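PDB 3ZED: RNA-directed RNA polymerase, which probably copies the viral RNA genome as an RNA-dependent RNA polymerase, occurring both free and covalently linked to the genomic RNA. Local coordinates for residues V190-N194 and E195-K199; A489-K493 and A494-N498. All blocks are in the same frame, centred on the assembly; numbering follows the deposited sequence.

Contact 1: residues V190-N194 and E195-K199; sequences VGYTN and EQLAK
A capping box between Thr193 and Gln196 opens the helix 194-204. Thr193 is the N-cap residue. Thr193 OG1 accepts from Gln196 N at 3.2 Å, in a nearly straight bond. The hydroxyl can do this because chi1 of 65° sets it between the backbone N and the carbonyl carbon of its own residue. In return, Gln196 folds its side chain back to the start of the helix. Gln196 OE1 accepts from Thr193 N at 3.1 Å, with the donor tilted 24° from the plane of the amide carbonyl. Gln196 OE1 takes a second bond, from a water at 2.9 Å that also donates to Gly191 O. Two donors therefore hold the amide oxygen, while NE2 bonds to Thr717 O. OG1 of Thr193 is also bonded to Lys719 O, so the 717-719 loop meets both side chains of the box.

The first helical turns follow at once, with Leu197 N bonded to Thr193 O at 3.2 Å and Ala198 N to Asn194 O at 3.0 Å. Beside the cap, Leu197 CG packs on Tyr192 CB at 3.8 Å, and the two side chains cross at about a right angle. CB of Gln196 lies at the edge of the Tyr192 ring, near its plane. Gly191, with positive phi, is the C-prime residue of the Schellman motif that ends helix 187-190. One helix thus stops and the next starts within three residues, a short interhelical link in which a Schellman C-cap is followed directly by a capping-box N-cap.

Contact 2: residues A489-K493 and A494-N498; sequences AEWVK and AGKPN
Trp491 O receives the shortest hydrogen bond here, from Lys496 N at 2.8 Å. The bond is bent, with an angle of 138° at the hydrogen. It is the 6-to-1 bond of a Schellman motif. Its companion runs from Gly495 N to Val492 O at 3.1 Å, and this donor stands above the carbonyl plane. Gly495 has positive phi and is the C-prime residue. One ordinary helical bond precedes the turn, from Ala494 N to Glu490 O at 2.9 Å.

The chain then folds back over the indole of Trp491. CA of Lys496 sits over the five-membered ring of Trp491, 3.7 Å from its centroid, in a CH-pi contact. The lysine side chain continues across the same face. CB and CG lie over the CE2 and CZ2 side, and Lys496 CD reaches Trp491 CH2 at 3.7 Å. A bend at chi3 (-87°) redirects the chain beyond CD, and NZ forms a salt bridge with Asp381.

Pro497, just after the turn, places its CD 3.8 Å from Trp491 CD1. Pro497 O lies at the edge of the indole, in the ring plane, and accepts a weak bond from Trp491 NE1 at 3.2 Å. NE1 has another weak partner in Gln394 OE1. Trp491 also meets Phe504, with the ring planes steeply inclined, and touches Ile392 of strand 389-394. The indole therefore lies between the end of helix 476-493, its following loop and the four-stranded palm sheet. This is a Schellman C-cap, with the departing chain packed on the face and edge of Trp491.

How the contacts relate
Contact 1 comes first along the chain and closes before contact 2 opens. Their centres are about 17 Å apart. Both belong to the palm part of the polymerase. Contact 1 starts helix 194-204, whereas contact 2 ends helix 476-493. The two helices pack together through Leu197, which touches Leu482 and Ile486. The contacts also meet directly: Tyr192 OH lies 2.7 Å from Glu490 OE2, a probable hydrogen bond, and rests on Ala489 CB. Glu490 carries the link onward by its salt bridge to Lys510. Helix 706-714 touches both contacts, so it joins these two helix ends to a later part of the chain.

Contact 1: residues V190-N194 and E195-K199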
ATOM      1  N   VAL B 190     -13.118 -14.047 -15.576  1.00 52.56           N
ATOM      2  CA  VAL B 190     -14.247 -13.141 -15.299  1.00 51.46           C
ATOM      3  C   VAL B 190     -14.848 -12.633 -16.647  1.00 56.65           C
ATOM      4  O   VAL B 190     -16.062 -12.436 -16.742  1.00 57.11           O
ATOM      5  CB  VAL B 190     -13.850 -11.988 -14.333  1.00 52.76           C
ATOM      6  CG1 VAL B 190     -15.038 -11.069 -14.024  1.00 52.36           C
ATOM      7  CG2 VAL B 190     -13.260 -12.541 -13.038  1.00 51.02           C
ATOM      8  N   GLY B 191     -14.001 -12.481 -17.668  1.00 53.42           N
ATOM      9  CA  GLY B 191     -14.429 -12.070 -18.998  1.00 55.16           C
ATOM     10  C   GLY B 191     -13.822 -10.791 -19.537  1.00 59.89           C
ATOM     11  O   GLY B 191     -14.370 -10.214 -20.485  1.00 61.56           O
ATOM     12  N   TYR B 192     -12.681 -10.347 -18.962  1.00 53.95           N
ATOM     13  CA  TYR B 192     -12.014  -9.123 -19.410  1.00 53.25           C
ATOM     14  C   TYR B 192     -10.675  -9.384 -20.069  1.00 58.00           C
ATOM     15  O   TYR B 192      -9.873 -10.167 -19.556  1.00 58.19           O
ATOM     16  CB  TYR B 192     -11.777  -8.145 -18.242  1.00 51.92           C
ATOM     17  CG  TYR B 192     -13.030  -7.632 -17.568  1.00 53.32           C
ATOM     18  CD1 TYR B 192     -13.659  -6.469 -18.012  1.00 55.30           C
ATOM     19  CD2 TYR B 192     -13.556  -8.275 -16.455  1.00 52.95           C
ATOM     20  CE1 TYR B 192     -14.810  -5.990 -17.397  1.00 53.35           C
ATOM     21  CE2 TYR B 192     -14.714  -7.809 -15.833  1.00 53.56           C
ATOM     22  CZ  TYR B 192     -15.329  -6.660 -16.302  1.00 59.69           C
ATOM     23  OH  TYR B 192     -16.462  -6.196 -15.690  1.00 59.48           O
ATOM     24  N   THR B 193     -10.407  -8.679 -21.181  1.00 53.87           N
ATOM     25  CA  THR B 193      -9.093  -8.696 -21.820  1.00 52.89           C
ATOM     26  C   THR B 193      -8.240  -7.635 -21.072  1.00 53.22           C
ATOM     27  O   THR B 193      -8.800  -6.864 -20.292  1.00 50.75           O
ATOM     28  CB  THR B 193      -9.187  -8.402 -23.328  1.00 53.56           C
ATOM     29  OG1 THR B 193      -9.660  -7.067 -23.509  1.00 52.91           O
ATOM     30  CG2 THR B 193     -10.059  -9.408 -24.109  1.00 50.29           C
ATOM     31  N   ASN B 194      -6.922  -7.557 -21.345  1.00 49.42           N
ATOM     32  CA  ASN B 194      -6.050  -6.552 -20.737  1.00 48.51           C
ATOM     33  C   ASN B 194      -6.496  -5.150 -21.138  1.00 52.26           C
ATOM     34  O   ASN B 194      -6.543  -4.262 -20.289  1.00 50.00           O
ATOM     35  CB  ASN B 194      -4.601  -6.774 -21.140  1.00 52.29           C
ATOM     36  CG  ASN B 194      -3.916  -7.902 -20.414  1.00 75.60           C
ATOM     37  OD1 ASN B 194      -4.164  -8.162 -19.239  1.00 73.47           O
ATOM     38  ND2 ASN B 194      -3.012  -8.581 -21.096  1.00 71.66           N
ATOM     39  N   GLU B 195      -6.886  -4.972 -22.410  1.00 51.18           N
ATOM     40  CA  GLU B 195      -7.328  -3.683 -22.951  1.00 51.13           C
ATOM     41  C   GLU B 195      -8.660  -3.236 -22.344  1.00 54.42           C
ATOM     42  O   GLU B 195      -8.801  -2.056 -22.033  1.00 53.85           O
ATOM     43  CB  GLU B 195      -7.390  -3.714 -24.495  1.00 53.59           C
ATOM     44  CG  GLU B 195      -7.683  -2.370 -25.151  1.00 56.70           C
ATOM     45  CD  GLU B 195      -6.765  -1.196 -24.854  1.00 69.07           C
ATOM     46  OE1 GLU B 195      -5.613  -1.409 -24.407  1.00 52.16           O
ATOM     47  OE2 GLU B 195      -7.200  -0.048 -25.104  1.00 67.10           O
ATOM     48  N   GLN B 196      -9.607  -4.162 -22.133  1.00 53.31           N
ATOM     49  CA  GLN B 196     -10.893  -3.830 -21.500  1.00 53.68           C
ATOM     50  C   GLN B 196     -10.677  -3.348 -20.060  1.00 56.79           C
ATOM     51  O   GLN B 196     -11.296  -2.361 -19.652  1.00 55.25           O
ATOM     52  CB  GLN B 196     -11.853  -5.014 -21.544  1.00 55.63           C
ATOM     53  CG  GLN B 196     -12.471  -5.212 -22.921  1.00 52.39           C
ATOM     54  CD  GLN B 196     -13.284  -6.475 -23.036  1.00 67.98           C
ATOM     55  OE1 GLN B 196     -13.054  -7.472 -22.332  1.00 66.34           O
ATOM     56  NE2 GLN B 196     -14.230  -6.466 -23.966  1.00 58.77           N
ATOM     57  N   LEU B 197      -9.759  -4.000 -19.318  1.00 54.29           N
ATOM     58  CA  LEU B 197      -9.406  -3.578 -17.961  1.00 54.10           C
ATOM     59  C   LEU B 197      -8.736  -2.205 -17.957  1.00 54.22           C
ATOM     60  O   LEU B 197      -9.064  -1.378 -17.105  1.00 53.16           O
ATOM     61  CB  LEU B 197      -8.495  -4.587 -17.274  1.00 55.01           C
ATOM     62  CG  LEU B 197      -9.167  -5.822 -16.704  1.00 62.33           C
ATOM     63  CD1 LEU B 197      -8.156  -6.648 -16.001  1.00 63.13           C
ATOM     64  CD2 LEU B 197     -10.278  -5.458 -15.717  1.00 65.70           C
ATOM     65  N   ALA B 198      -7.841  -1.951 -18.939  1.00 49.75           N
ATOM     66  CA  ALA B 198      -7.143  -0.678 -19.120  1.00 49.21           C
ATOM     67  C   ALA B 198      -8.136   0.472 -19.330  1.00 53.15           C
ATOM     68  O   ALA B 198      -7.939   1.551 -18.773  1.00 53.00           O
ATOM     69  CB  ALA B 198      -6.183  -0.770 -20.298  1.00 50.90           C
ATOM     70  N   LYS B 199      -9.218   0.224 -20.090  1.00 50.98           N
ATOM     71  CA  LYS B 199     -10.278   1.205 -20.347  1.00 50.54           C
ATOM     72  C   LYS B 199     -11.035   1.536 -19.044  1.00 51.86           C
ATOM     73  O   LYS B 199     -11.444   2.680 -18.858  1.00 50.51           O
ATOM     74  CB  LYS B 199     -11.252   0.704 -21.435  1.00 53.15           C
ATOM     75  CG  LYS B 199     -10.647   0.577 -22.843  1.00 58.41           C
ATOM     76  CD  LYS B 199     -10.032   1.872 -23.412  1.00 57.46           C
ATOM     77  CE  LYS B 199     -11.064   2.915 -23.768  1.00 62.90           C
ATOM     78  NZ  LYS B 199     -10.441   4.152 -24.289  1.00 78.94           N
TER
HETATM   79  O   HOH W   1     -13.896 -10.118 -23.191  1.00 54.30           O

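Contact 2: residues A489-K493 and A494-N498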
ATOM      1  N   ALA B 489     -17.039  -2.443 -11.714  1.00 40.85           N
ATOM      2  CA  ALA B 489     -17.469  -2.627 -13.109  1.00 41.62           C
ATOM      3  C   ALA B 489     -18.617  -3.655 -13.210  1.00 46.30           C
ATOM      4  O   ALA B 489     -19.556  -3.455 -13.980  1.00 46.74           O
ATOM      5  CB  ALA B 489     -16.297  -3.072 -13.965  1.00 42.13           C
ATOM      6  N   GLU B 490     -18.544  -4.739 -12.411  1.00 43.20           N
ATOM      7  CA  GLU B 490     -19.562  -5.791 -12.385  1.00 43.96           C
ATOM      8  C   GLU B 490     -20.839  -5.292 -11.695  1.00 47.93           C
ATOM      9  O   GLU B 490     -21.918  -5.678 -12.109  1.00 49.49           O
ATOM     10  CB  GLU B 490     -19.029  -7.077 -11.727  1.00 44.54           C
ATOM     11  CG  GLU B 490     -18.083  -7.857 -12.627  1.00 49.95           C
ATOM     12  CD  GLU B 490     -18.686  -8.380 -13.916  1.00 65.91           C
ATOM     13  OE1 GLU B 490     -19.853  -8.840 -13.905  1.00 50.31           O
ATOM     14  OE2 GLU B 490     -17.981  -8.321 -14.947  1.00 65.19           O
ATOM     15  N   TRP B 491     -20.715  -4.396 -10.705  1.00 43.75           N
ATOM     16  CA  TRP B 491     -21.863  -3.772 -10.032  1.00 44.16           C
ATOM     17  C   TRP B 491     -22.611  -2.900 -11.044  1.00 49.09           C
ATOM     18  O   TRP B 491     -23.827  -3.039 -11.174  1.00 51.14           O
ATOM     19  CB  TRP B 491     -21.392  -2.975  -8.807  1.00 41.36           C
ATOM     20  CG  TRP B 491     -22.367  -1.986  -8.237  1.00 42.34           C
ATOM     21  CD1 TRP B 491     -23.466  -2.261  -7.474  1.00 45.59           C
ATOM     22  CD2 TRP B 491     -22.256  -0.556  -8.282  1.00 41.62           C
ATOM     23  NE1 TRP B 491     -24.056  -1.093  -7.053  1.00 44.64           N
ATOM     24  CE2 TRP B 491     -23.338  -0.028  -7.541  1.00 45.94           C
ATOM     25  CE3 TRP B 491     -21.338   0.339  -8.878  1.00 42.43           C
ATOM     26  CZ2 TRP B 491     -23.547   1.357  -7.402  1.00 45.24           C
ATOM     27  CZ3 TRP B 491     -21.545   1.706  -8.735  1.00 44.22           C
ATOM     28  CH2 TRP B 491     -22.638   2.204  -8.008  1.00 45.06           C
ATOM     29  N   VAL B 492     -21.874  -2.091 -11.832  1.00 45.13           N
ATOM     30  CA  VAL B 492     -22.437  -1.234 -12.884  1.00 46.26           C
ATOM     31  C   VAL B 492     -23.117  -2.126 -13.954  1.00 53.45           C
ATOM     32  O   VAL B 492     -24.269  -1.865 -14.308  1.00 54.68           O
ATOM     33  CB  VAL B 492     -21.365  -0.282 -13.497  1.00 49.32           C
ATOM     34  CG1 VAL B 492     -21.902   0.476 -14.718  1.00 49.96           C
ATOM     35  CG2 VAL B 492     -20.828   0.702 -12.449  1.00 47.09           C
ATOM     36  N   LYS B 493     -22.425  -3.198 -14.417  1.00 50.57           N
ATOM     37  CA  LYS B 493     -22.951  -4.134 -15.417  1.00 51.05           C
ATOM     38  C   LYS B 493     -24.260  -4.794 -14.937  1.00 56.11           C
ATOM     39  O   LYS B 493     -25.206  -4.855 -15.710  1.00 57.02           O
ATOM     40  CB  LYS B 493     -21.905  -5.205 -15.771  1.00 51.77           C
ATOM     41  CG  LYS B 493     -22.298  -6.077 -16.934  1.00 54.01           C
ATOM     42  CD  LYS B 493     -21.376  -7.248 -17.110  1.00 66.52           C
ATOM     43  CE  LYS B 493     -21.852  -8.127 -18.244  1.00 77.29           C
ATOM     44  NZ  LYS B 493     -20.974  -9.306 -18.426  1.00 85.33           N
ATOM     45  N   ALA B 494     -24.332  -5.221 -13.656  1.00 52.69           N
ATOM     46  CA  ALA B 494     -25.515  -5.873 -13.075  1.00 52.35           C
ATOM     47  C   ALA B 494     -26.679  -4.889 -12.794  1.00 57.64           C
ATOM     48  O   ALA B 494     -27.691  -5.293 -12.214  1.00 57.70           O
ATOM     49  CB  ALA B 494     -25.128  -6.607 -11.798  1.00 51.17           C
ATOM     50  N   GLY B 495     -26.540  -3.632 -13.226  1.00 55.00           N
ATOM     51  CA  GLY B 495     -27.566  -2.606 -13.067  1.00 55.87           C
ATOM     52  C   GLY B 495     -27.583  -1.962 -11.699  1.00 60.65           C
ATOM     53  O   GLY B 495     -28.648  -1.575 -11.211  1.00 61.38           O
ATOM     54  N   LYS B 496     -26.388  -1.833 -11.084  1.00 55.94           N
ATOM     55  CA  LYS B 496     -26.122  -1.255  -9.769  1.00 54.11           C
ATOM     56  C   LYS B 496     -27.054  -1.859  -8.666  1.00 57.44           C
ATOM     57  O   LYS B 496     -27.774  -1.101  -7.989  1.00 57.81           O
ATOM     58  CB  LYS B 496     -26.183   0.293  -9.805  1.00 56.81           C
ATOM     59  CG  LYS B 496     -25.142   0.914 -10.739  1.00 62.11           C
ATOM     60  CD  LYS B 496     -25.113   2.426 -10.705  1.00 64.41           C
ATOM     61  CE  LYS B 496     -26.088   3.079 -11.644  1.00 71.80           C
ATOM     62  NZ  LYS B 496     -26.062   4.562 -11.507  1.00 78.33           N
ATOM     63  N   PRO B 497     -27.041  -3.206  -8.437  1.00 51.69           N
ATOM     64  CA  PRO B 497     -27.867  -3.767  -7.346  1.00 50.41           C
ATOM     65  C   PRO B 497     -27.411  -3.231  -5.989  1.00 51.05           C
ATOM     66  O   PRO B 497     -26.211  -3.016  -5.777  1.00 47.94           O
ATOM     67  CB  PRO B 497     -27.627  -5.280  -7.450  1.00 52.15           C
ATOM     68  CG  PRO B 497     -26.287  -5.404  -8.118  1.00 56.06           C
ATOM     69  CD  PRO B 497     -26.235  -4.263  -9.088  1.00 52.65           C
ATOM     70  N   ASN B 498     -28.369  -2.998  -5.084  1.00 48.41           N
ATOM     71  CA  ASN B 498     -28.089  -2.483  -3.758  1.00 46.52           C
ATOM     72  C   ASN B 498     -27.089  -3.403  -3.032  1.00 52.36           C
ATOM     73  O   ASN B 498     -27.271  -4.614  -3.041  1.00 53.31           O
ATOM     74  CB  ASN B 498     -29.381  -2.318  -2.954  1.00 42.89           C
ATOM     75  CG  ASN B 498     -29.158  -1.705  -1.605  1.00 54.83           C
ATOM     76  OD1 ASN B 498     -28.696  -2.371  -0.670  1.00 45.68           O
ATOM     77  ND2 ASN B 498     -29.404  -0.406  -1.498  1.00 44.95           N
TER